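Local atomic coordinates of motility-associated killing factor MakB (Vibrio cholerae serotype O1, PDB entry 6W1W), a protein that probably serves as one component of a tripartite alpha-pore-forming cytotoxin, being a long, mainly helical protein related in structure to such toxins. Residues A[27-30]-A[31-35]; A[60-63]-A[64-67]; A[132-135]-A[136-139]. All blocks are in the same frame, centred on the assembly; numbering follows the deposited sequence. Where two conformers were deposited one is given.

Contact 1: A[27-30]-A[31-35]; sequences SNYD and ATCNS
In the last turns of helix 9-35, one of the long helices of the MakB bundle, T32 reaches back one turn to N28 and C33 to Y29. N28 O is gripped twice by T32: the amide N and the hydroxyl OG1 both donate to it at 2.7 Å, from opposite faces of the carbonyl plane. OG1 can reach because it stands beside its own backbone N (chi1 -54°), which turns it back along the helix. A215 O of strand 209-220 is a second acceptor within reach of the same hydroxyl, competing for or sharing its one proton.

On another side of the helix, with CG anti to the backbone N (chi1 175°), the Y29 ring offers a face to C33 SG. The sulfur lies 4.2 Å from the ring centroid and 27° off the normal, and its nearest ring atom is CE2 at 3.8 Å. It also sits 3.5 Å from Y29 O. The same ring packs on L266 and M269 of helix 251-270.

D30 and N34, again four residues apart, only approach each other: D30 OD1 lies 3.5 Å from N34 ND2, with the carboxylate and amide planes nearly perpendicular. D30 OD2 has a long, weak ion pair with K69. The whole is an alpha-helical i to i+4 arrangement, with a threonine hydroxyl bonded back to a main-chain carbonyl and a Cys sulfur-aromatic contact.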
loop_
_atom_site.group_PDB
_atom_site.type_symbol
_atom_site.label_atom_id
_atom_site.label_comp_id
_atom_site.label_asym_id
_atom_site.label_seq_id
_atom_site.Cartn_x
_atom_site.Cartn_y
_atom_site.Cartn_z
ATOM N N SER A 27 0.358 -1.634 2.757
ATOM C CA SER A 27 0.283 -2.867 3.534
ATOM C C SER A 27 1.618 -3.597 3.611
ATOM O O SER A 27 1.803 -4.432 4.505
ATOM C CB SER A 27 -0.776 -3.803 2.947
ATOM O OG SER A 27 -0.430 -4.214 1.635
ATOM N N ASN A 28 2.552 -3.304 2.713
ATOM C CA ASN A 28 3.870 -3.918 2.768
ATOM C C ASN A 28 4.937 -2.976 3.309
ATOM O O ASN A 28 6.075 -3.406 3.524
ATOM C CB ASN A 28 4.265 -4.450 1.385
ATOM C CG ASN A 28 3.565 -5.758 1.050
ATOM O OD1 ASN A 28 3.952 -6.822 1.533
ATOM N ND2 ASN A 28 2.520 -5.681 0.228
ATOM N N TYR A 29 4.596 -1.707 3.550
ATOM C CA TYR A 29 5.478 -0.861 4.349
ATOM C C TYR A 29 5.596 -1.413 5.762
ATOM O O TYR A 29 6.648 -1.282 6.401
ATOM C CB TYR A 29 4.967 0.578 4.386
ATOM C CG TYR A 29 5.776 1.484 5.289
ATOM C CD1 TYR A 29 6.925 2.109 4.826
ATOM C CD2 TYR A 29 5.386 1.721 6.605
ATOM C CE1 TYR A 29 7.671 2.938 5.645
ATOM C CE2 TYR A 29 6.124 2.546 7.434
ATOM C CZ TYR A 29 7.266 3.154 6.949
ATOM O OH TYR A 29 8.009 3.980 7.763
ATOM N N ASP A 30 4.523 -2.029 6.262
ATOM C CA ASP A 30 4.603 -2.771 7.513
ATOM C C ASP A 30 5.578 -3.935 7.386
ATOM O O ASP A 30 6.543 -4.044 8.157
ATOM C CB ASP A 30 3.212 -3.260 7.918
ATOM C CG ASP A 30 3.254 -4.270 9.048
ATOM O OD1 ASP A 30 3.715 -3.917 10.156
ATOM O OD2 ASP A 30 2.825 -5.420 8.823
ATOM N N ALA A 31 5.351 -4.804 6.392
ATOM C CA ALA A 31 6.216 -5.963 6.186
ATOM C C ALA A 31 7.670 -5.552 6.004
ATOM O O ALA A 31 8.579 -6.210 6.523
ATOM C CB ALA A 31 5.737 -6.766 4.980
ATOM N N THR A 32 7.910 -4.462 5.270
ATOM C CA THR A 32 9.261 -3.921 5.169
ATOM C C THR A 32 9.804 -3.553 6.546
ATOM O O THR A 32 10.989 -3.768 6.834
ATOM C CB THR A 32 9.270 -2.693 4.250
ATOM O OG1 THR A 32 8.693 -3.025 2.980
ATOM C CG2 THR A 32 10.692 -2.168 4.042
ATOM N N CYS A 33 8.952 -2.992 7.410
ATOM C CA CYS A 33 9.403 -2.553 8.727
ATOM C C CYS A 33 9.710 -3.726 9.646
ATOM O O CYS A 33 10.659 -3.654 10.437
ATOM C CB CYS A 33 8.358 -1.640 9.369
ATOM S SG CYS A 33 8.600 0.115 9.001
ATOM N N ASN A 34 8.928 -4.807 9.557
ATOM C CA ASN A 34 9.212 -5.982 10.377
ATOM C C ASN A 34 10.460 -6.701 9.887
ATOM O O ASN A 34 11.295 -7.130 10.694
ATOM C CB ASN A 34 8.015 -6.939 10.390
ATOM C CG ASN A 34 6.809 -6.370 11.130
ATOM O OD1 ASN A 34 6.948 -5.548 12.041
ATOM N ND2 ASN A 34 5.614 -6.815 10.743
ATOM N N SER A 35 10.611 -6.826 8.567
ATOM C CA SER A 35 11.759 -7.515 7.988
ATOM C C SER A 35 13.082 -6.812 8.271
ATOM O O SER A 35 14.125 -7.470 8.261
ATOM C CB SER A 35 11.570 -7.656 6.479
ATOM O OG SER A 35 11.388 -6.386 5.877
#

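Contact 2: A[60-63]-A[64-67]; sequences AVMN and EFMQ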
loop_
_atom_site.group_PDB
_atom_site.type_symbol
_atom_site.label_atom_id
_atom_site.label_comp_id
_atom_site.label_asym_id
_atom_site.label_seq_id
_atom_site.Cartn_x
_atom_site.Cartn_y
_atom_site.Cartn_z
ATOM N N ALA A 60 7.677 -0.743 16.269
ATOM C CA ALA A 60 6.618 -0.692 17.274
ATOM C C ALA A 60 5.633 0.442 17.013
ATOM O O ALA A 60 4.443 0.312 17.323
ATOM C CB ALA A 60 7.217 -0.557 18.675
ATOM N N VAL A 61 6.108 1.562 16.463
ATOM C CA VAL A 61 5.215 2.670 16.141
ATOM C C VAL A 61 4.156 2.225 15.139
ATOM O O VAL A 61 2.988 2.623 15.228
ATOM C CB VAL A 61 6.033 3.868 15.626
ATOM C CG1 VAL A 61 5.182 4.765 14.756
ATOM C CG2 VAL A 61 6.607 4.656 16.796
ATOM N N MET A 62 4.537 1.373 14.187
ATOM C CA MET A 62 3.600 0.919 13.168
ATOM C C MET A 62 2.704 -0.217 13.640
ATOM O O MET A 62 1.713 -0.516 12.963
ATOM C CB MET A 62 4.361 0.486 11.914
ATOM C CG MET A 62 5.275 1.563 11.370
ATOM S SD MET A 62 4.418 3.136 11.152
ATOM C CE MET A 62 3.225 2.709 9.885
ATOM N N ASN A 63 3.017 -0.842 14.780
ATOM C CA ASN A 63 2.206 -1.945 15.288
ATOM C C ASN A 63 0.758 -1.541 15.531
ATOM O O ASN A 63 -0.130 -2.401 15.519
ATOM C CB ASN A 63 2.815 -2.489 16.582
ATOM C CG ASN A 63 2.117 -3.741 17.076
ATOM O OD1 ASN A 63 1.139 -3.669 17.820
ATOM N ND2 ASN A 63 2.621 -4.900 16.664
ATOM N N GLU A 64 0.497 -0.253 15.750
ATOM C CA GLU A 64 -0.876 0.194 15.953
ATOM C C GLU A 64 -1.677 0.100 14.660
ATOM O O GLU A 64 -2.772 -0.473 14.634
ATOM C CB GLU A 64 -0.887 1.623 16.495
ATOM C CG GLU A 64 -2.274 2.185 16.734
ATOM C CD GLU A 64 -2.262 3.692 16.903
ATOM O OE1 GLU A 64 -1.176 4.296 16.762
ATOM O OE2 GLU A 64 -3.338 4.268 17.172
ATOM N N PHE A 65 -1.137 0.656 13.572
ATOM C CA PHE A 65 -1.815 0.576 12.282
ATOM C C PHE A 65 -1.782 -0.842 11.717
ATOM O O PHE A 65 -2.751 -1.279 11.085
ATOM C CB PHE A 65 -1.187 1.578 11.306
ATOM C CG PHE A 65 -0.716 0.971 10.007
ATOM C CD1 PHE A 65 0.563 0.440 9.893
ATOM C CD2 PHE A 65 -1.539 0.961 8.890
ATOM C CE1 PHE A 65 1.003 -0.113 8.699
ATOM C CE2 PHE A 65 -1.105 0.413 7.692
ATOM C CZ PHE A 65 0.168 -0.124 7.598
ATOM N N MET A 66 -0.687 -1.573 11.955
ATOM C CA MET A 66 -0.526 -2.919 11.403
ATOM C C MET A 66 -1.693 -3.831 11.759
ATOM O O MET A 66 -2.072 -4.694 10.960
ATOM C CB MET A 66 0.793 -3.527 11.898
ATOM C CG MET A 66 0.946 -5.032 11.676
ATOM S SD MET A 66 2.339 -5.757 12.575
ATOM C CE MET A 66 2.021 -7.505 12.334
ATOM N N GLN A 67 -2.280 -3.653 12.941
ATOM C CA GLN A 67 -3.403 -4.476 13.372
ATOM C C GLN A 67 -4.753 -3.877 12.994
ATOM O O GLN A 67 -5.786 -4.515 13.221
ATOM C CB GLN A 67 -3.329 -4.713 14.882
ATOM C CG GLN A 67 -2.029 -5.381 15.319
ATOM C CD GLN A 67 -1.957 -5.619 16.817
ATOM O OE1 GLN A 67 -0.884 -5.879 17.363
ATOM N NE2 GLN A 67 -3.101 -5.535 17.487
#
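M62 and F65 meet through the thioether methyl: M62 CE lies 3.5 Å from F65 CD1 and 3.8 Å from F65 CE1, so the methyl meets the CD1-CE1 bond of the ring rather than its centre. The M62 chain is bent at both chi2 and chi3 (-51° and -65°), which folds the methyl round toward the aromatic ring three residues on. M62 O approaches the same ring at its edge, near the ring plane, 3.4 Å from CD1. That carbonyl also takes the M66 amide N at 2.8 Å in a nearly straight bond (158° at the hydrogen), and the first carbon of the M66 side chain, CB, rests 3.3 Å from it. Ring edge, main-chain amide and methylene thus gather round a single oxygen.

Such an i to i+4 bond is regular alpha-helical geometry, but here, at the C-terminal end of helix 46-66, the helix is weakly bonded and kinked: the amides of E64 and F65 do not make the regular i to i-4 bond, and Q67 already belongs to the loop before helix 69-90. On the outer side, Q67 CG packs 3.5 Å from N63 O, and the N63 and Q67 side chains cross.

Beyond this shell, neighbouring helices hold the apolar groups from two directions. From helix 9-35, I26 and D30 lie against F65; from helix 100-151, F128 and S131 touch the same residue. E64 extends its carboxylate in the direction of that helix too, where OE2 forms a salt bridge with K130.

Contact 3: A[132-135]-A[136-139]; sequences YNQA and KNAE
Y132 and K136 meet one turn apart on helix 100-151, a long helix of the MakB bundle, in a CH-pi contact. K136 CG lies over one face of the tyrosine ring, 3.8 Å from its centroid and offset toward the rim, while CE passes outside the rim, 3.4 Å from Y132 CE1. The ring is placed by CG standing anti to the backbone N (chi1 168°); the lysine chain bends at chi2 and leaves the face beyond its CE1-CZ rim, which takes the ammonium clear of the ring.

The charged group forms a salt bridge with the residue three further on: K136 NZ donates to E139 OE1 at 2.9 Å, using the syn lone pair of that oxygen. NZ has further partners in E271 OE2, by a salt bridge, and S267 O, and Y132 OH is hydrogen-bonded to E271 OE1. The other carboxylate oxygen, E139 OE2, accepts from S270 OG. The adjacent K136 ammonium would probably favour the charged form of this buried carboxylate.

Main-chain bonds keep these groups in their i to i+4 places. K136 N binds Y132 O at 2.7 Å, N137 N binds N133 O at 2.8 Å and A138 N binds Q134 O at 3.1 Å in an almost straight line (171°). E139 N donates to A135 O at 3.1 Å, and E139 CG folds back to 3.3 Å from that same oxygen.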
loop_
_atom_site.group_PDB
_atom_site.type_symbol
_atom_site.label_atom_id
_atom_site.label_comp_id
_atom_site.label_asym_id
_atom_site.label_seq_id
_atom_site.Cartn_x
_atom_site.Cartn_y
_atom_site.Cartn_z
ATOM N N TYR A 132 0.588 7.842 9.246
ATOM C CA TYR A 132 1.543 8.530 8.384
ATOM C C TYR A 132 2.482 9.402 9.209
ATOM O O TYR A 132 3.710 9.303 9.091
ATOM C CB TYR A 132 0.816 9.373 7.333
ATOM C CG TYR A 132 1.728 10.336 6.593
ATOM C CD1 TYR A 132 2.596 9.882 5.605
ATOM C CD2 TYR A 132 1.722 11.696 6.887
ATOM C CE1 TYR A 132 3.432 10.754 4.931
ATOM C CE2 TYR A 132 2.555 12.576 6.218
ATOM C CZ TYR A 132 3.407 12.099 5.242
ATOM O OH TYR A 132 4.235 12.969 4.576
ATOM N N ASN A 133 1.913 10.260 10.064
ATOM C CA ASN A 133 2.731 11.131 10.904
ATOM C C ASN A 133 3.555 10.328 11.900
ATOM O O ASN A 133 4.680 10.719 12.238
ATOM C CB ASN A 133 1.845 12.138 11.639
ATOM C CG ASN A 133 1.143 13.101 10.698
ATOM O OD1 ASN A 133 -0.085 13.208 10.701
ATOM N ND2 ASN A 133 1.922 13.815 9.893
ATOM N N GLN A 134 3.012 9.209 12.381
ATOM C CA GLN A 134 3.782 8.325 13.246
ATOM C C GLN A 134 4.979 7.740 12.506
ATOM O O GLN A 134 6.104 7.743 13.022
ATOM C CB GLN A 134 2.875 7.222 13.794
ATOM C CG GLN A 134 2.009 7.687 14.947
ATOM C CD GLN A 134 2.819 8.470 15.959
ATOM O OE1 GLN A 134 2.721 9.696 16.046
ATOM N NE2 GLN A 134 3.646 7.762 16.720
ATOM N N ALA A 135 4.757 7.247 11.281
ATOM C CA ALA A 135 5.856 6.727 10.472
ATOM C C ALA A 135 6.841 7.831 10.106
ATOM O O ALA A 135 8.057 7.605 10.080
ATOM C CB ALA A 135 5.307 6.053 9.217
ATOM N N LYS A 136 6.337 9.035 9.826
ATOM C CA LYS A 136 7.222 10.163 9.556
ATOM C C LYS A 136 8.039 10.550 10.785
ATOM O O LYS A 136 9.176 11.016 10.650
ATOM C CB LYS A 136 6.410 11.355 9.053
ATOM C CG LYS A 136 5.974 11.221 7.605
ATOM C CD LYS A 136 7.188 10.979 6.731
ATOM C CE LYS A 136 6.818 10.347 5.409
ATOM N NZ LYS A 136 8.031 9.849 4.704
ATOM N N ASN A 137 7.486 10.360 11.984
ATOM C CA ASN A 137 8.225 10.692 13.200
ATOM C C ASN A 137 9.390 9.732 13.418
ATOM O O ASN A 137 10.537 10.163 13.588
ATOM C CB ASN A 137 7.291 10.680 14.411
ATOM C CG ASN A 137 6.745 12.059 14.750
ATOM O OD1 ASN A 137 7.287 13.081 14.320
ATOM N ND2 ASN A 137 5.673 12.093 15.543
ATOM N N ALA A 138 9.113 8.425 13.429
ATOM C CA ALA A 138 10.172 7.452 13.682
ATOM C C ALA A 138 11.227 7.472 12.585
ATOM O O ALA A 138 12.383 7.110 12.833
ATOM C CB ALA A 138 9.585 6.049 13.824
ATOM N N GLU A 139 10.855 7.885 11.370
ATOM C CA GLU A 139 11.840 8.017 10.303
ATOM C C GLU A 139 12.820 9.147 10.600
ATOM O O GLU A 139 14.040 8.957 10.529
ATOM C CB GLU A 139 11.141 8.245 8.962
ATOM C CG GLU A 139 10.685 6.966 8.263
ATOM C CD GLU A 139 9.719 7.237 7.122
ATOM O OE1 GLU A 139 9.755 8.356 6.565
ATOM O OE2 GLU A 139 8.913 6.340 6.795
#

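Overall arrangement
The three contacts lie side by side on helices 9-35, 46-66 and 100-151, and contact 2 touches both of the others. Its centre is about 10 Å from that of contact 1 and about 11 Å from that of contact 3; those of contacts 1 and 3 are about 14 Å apart. M62 packs both ways, CE lying 3.8 Å from Y29 CE2 and SD 3.6 Å from A135 CB. D30 OD1 reaches 3.3 Å from M66 SD, and V61 CG1 lies 3.5 Å from Q134 CB. Contacts 1 and 3 also meet directly, where Y29 OH and E139 OE2, 2.7 Å apart, form a probable, weak hydrogen bond.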